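Local coordinates for periplasmic binding protein (Thermotoga lettingae TMO, PDB 4RY8) that binds 5-methylthioribose between its two lobes and probably serves as the solute-binding component of a sugar transporter, at residues C[14-20]-C[45-51]. Sequence-based numbering, arbitrary orientation.
Sequences KNVRIAL and GVTLLEA
The guanidinium of Arg17 meets Leu49 obliquely, with NH1 4.4 Å from CD1, while its NH2 is hydrogen-bonded to the carbonyl of Gln70. The peptide groups are flat too, and five N-H...O=C bonds join them between parallel strands, whose axes approach to 4.6 Å with 23° between their N-to-C directions. Thr47 N reaches Val16 O at 160° about the hydrogen, and the Thr47 carbonyl accepts from Ile18 N. Leu49 repeats this two-way pattern, receiving from Leu20 N and donating to Ile18 O at 2.8 Å, before Ala51 N closes on Leu20 O.

At the N-terminal end of the pair, side chains add two bonds. Thr47 OG1 donates to Lys14 O at 2.7 Å, in the carbonyl plane on a lone pair; chi1 of -60° sets this hydroxyl anti to its own carbonyl carbon and turns CG2 toward Arg17 CG. The Lys14 chain, bent at chi2 and chi4, wraps round the Gly45 carbonyl oxygen, and NZ donates a hydrogen bond to Gly45 O at 2.9 Å, tilted from the carbonyl plane.

On the face bearing Ile18, Leu20, Leu48 and Glu50, Leu48 CD1 lies 3.3 Å from Ile18 O and packs against Leu20 CB at 4.0 Å. Val46 spreads its methyls, CG1 against Val16 CB (3.7 Å) and CG2 against Ile18 CD1.

Strands 17-22 and 47-52, with helix 28-44 between them, form a beta-alpha-beta crossover, right-handed as is usual in this fold. That helix packs on Leu20, Val46 and Leu48, helix 57-69 meets Ala19, Leu49 and Ala51, and strand 74-78 continues the sheet beyond strand 17-22.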
loop_
_atom_site.group_PDB
_atom_site.type_symbol
_atom_site.label_atom_id
_atom_site.label_comp_id
_atom_site.label_asym_id
_atom_site.label_seq_id
_atom_site.Cartn_x
_atom_site.Cartn_y
_atom_site.Cartn_z
ATOM N N LYS C 14 -3.764 -27.774 29.340
ATOM C CA LYS C 14 -3.623 -28.856 28.347
ATOM C C LYS C 14 -5.005 -29.274 27.816
ATOM O O LYS C 14 -5.137 -29.653 26.646
ATOM C CB LYS C 14 -2.908 -30.089 28.942
ATOM C CG LYS C 14 -1.515 -29.844 29.512
ATOM C CD LYS C 14 -0.465 -29.624 28.429
ATOM C CE LYS C 14 0.830 -29.059 29.008
ATOM N NZ LYS C 14 0.648 -27.785 29.768
ATOM N N ASN C 15 -6.032 -29.193 28.671
ATOM C CA ASN C 15 -7.419 -29.463 28.263
ATOM C C ASN C 15 -7.879 -28.610 27.103
ATOM O O ASN C 15 -8.732 -29.044 26.335
ATOM C CB ASN C 15 -8.403 -29.245 29.415
ATOM C CG ASN C 15 -8.280 -30.287 30.502
ATOM O OD1 ASN C 15 -8.791 -30.097 31.606
ATOM N ND2 ASN C 15 -7.595 -31.389 30.209
ATOM N N VAL C 16 -7.337 -27.396 26.980
ATOM C CA VAL C 16 -7.631 -26.534 25.818
ATOM C C VAL C 16 -6.989 -27.115 24.559
ATOM O O VAL C 16 -5.744 -27.145 24.439
ATOM C CB VAL C 16 -7.113 -25.086 26.003
ATOM C CG1 VAL C 16 -7.438 -24.234 24.758
ATOM C CG2 VAL C 16 -7.702 -24.475 27.264
ATOM N N ARG C 17 -7.831 -27.570 23.625
ATOM C CA ARG C 17 -7.352 -28.172 22.384
ATOM C C ARG C 17 -7.647 -27.268 21.197
ATOM O O ARG C 17 -8.776 -26.868 20.982
ATOM C CB ARG C 17 -7.975 -29.560 22.184
ATOM C CG ARG C 17 -7.443 -30.596 23.183
ATOM C CD ARG C 17 -8.083 -31.962 23.028
ATOM N NE ARG C 17 -9.540 -31.849 23.129
ATOM C CZ ARG C 17 -10.415 -32.338 22.251
ATOM N NH1 ARG C 17 -10.016 -33.043 21.191
ATOM N NH2 ARG C 17 -11.707 -32.138 22.446
ATOM N N ILE C 18 -6.607 -26.953 20.431
ATOM C CA ILE C 18 -6.704 -26.077 19.267
ATOM C C ILE C 18 -6.189 -26.844 18.044
ATOM O O ILE C 18 -5.050 -27.324 18.040
ATOM C CB ILE C 18 -5.872 -24.795 19.481
ATOM C CG1 ILE C 18 -6.463 -23.966 20.631
ATOM C CG2 ILE C 18 -5.760 -23.960 18.214
ATOM C CD1 ILE C 18 -5.458 -23.002 21.213
ATOM N N ALA C 19 -7.031 -26.944 17.016
ATOM C CA ALA C 19 -6.687 -27.648 15.786
ATOM C C ALA C 19 -6.245 -26.693 14.692
ATOM O O ALA C 19 -6.914 -25.698 14.397
ATOM C CB ALA C 19 -7.876 -28.473 15.294
ATOM N N LEU C 20 -5.132 -27.023 14.065
ATOM C CA LEU C 20 -4.595 -26.249 12.978
ATOM C C LEU C 20 -4.807 -27.085 11.748
ATOM O O LEU C 20 -4.231 -28.171 11.618
ATOM C CB LEU C 20 -3.090 -25.983 13.191
ATOM C CG LEU C 20 -2.375 -25.388 11.980
ATOM C CD1 LEU C 20 -2.985 -24.060 11.508
ATOM C CD2 LEU C 20 -0.905 -25.168 12.253
ATOM N N GLY C 45 0.752 -23.576 27.317
ATOM C CA GLY C 45 0.525 -24.859 27.955
ATOM C C GLY C 45 -0.661 -25.565 27.332
ATOM O O GLY C 45 -1.162 -26.534 27.891
ATOM N N VAL C 46 -1.130 -25.079 26.188
ATOM C CA VAL C 46 -2.282 -25.703 25.512
ATOM C C VAL C 46 -1.845 -26.794 24.559
ATOM O O VAL C 46 -0.678 -26.874 24.168
ATOM C CB VAL C 46 -3.166 -24.695 24.693
ATOM C CG1 VAL C 46 -3.749 -23.619 25.589
ATOM C CG2 VAL C 46 -2.408 -24.110 23.501
ATOM N N THR C 47 -2.824 -27.591 24.139
ATOM C CA THR C 47 -2.607 -28.708 23.232
ATOM C C THR C 47 -2.946 -28.288 21.810
ATOM O O THR C 47 -4.070 -27.853 21.533
ATOM C CB THR C 47 -3.488 -29.895 23.659
ATOM O OG1 THR C 47 -3.132 -30.275 24.996
ATOM C CG2 THR C 47 -3.321 -31.088 22.744
ATOM N N LEU C 48 -1.954 -28.385 20.926
ATOM C CA LEU C 48 -2.112 -28.050 19.526
ATOM C C LEU C 48 -2.153 -29.324 18.711
ATOM O O LEU C 48 -1.234 -30.133 18.772
ATOM C CB LEU C 48 -0.961 -27.157 19.042
ATOM C CG LEU C 48 -0.878 -26.769 17.560
ATOM C CD1 LEU C 48 -2.131 -26.020 17.114
ATOM C CD2 LEU C 48 0.379 -25.942 17.309
ATOM N N LEU C 49 -3.231 -29.491 17.950
ATOM C CA LEU C 49 -3.385 -30.583 16.997
ATOM C C LEU C 49 -3.199 -29.992 15.602
ATOM O O LEU C 49 -3.545 -28.832 15.365
ATOM C CB LEU C 49 -4.790 -31.217 17.114
ATOM C CG LEU C 49 -5.240 -31.698 18.494
ATOM C CD1 LEU C 49 -6.690 -32.148 18.482
ATOM C CD2 LEU C 49 -4.345 -32.825 18.978
ATOM N N GLU C 50 -2.682 -30.802 14.682
ATOM C CA GLU C 50 -2.241 -30.347 13.371
ATOM C C GLU C 50 -2.769 -31.334 12.329
ATOM O O GLU C 50 -2.725 -32.548 12.524
ATOM C CB GLU C 50 -0.700 -30.304 13.327
ATOM C CG GLU C 50 -0.039 -30.083 14.689
ATOM C CD GLU C 50 1.487 -30.031 14.657
ATOM O OE1 GLU C 50 2.106 -30.627 13.737
ATOM O OE2 GLU C 50 2.067 -29.397 15.579
ATOM N N ALA C 51 -3.281 -30.825 11.227
ATOM C CA ALA C 51 -3.676 -31.689 10.108
ATOM C C ALA C 51 -3.379 -30.893 8.851
ATOM O O ALA C 51 -3.593 -29.686 8.818
ATOM C CB ALA C 51 -5.143 -32.030 10.201
#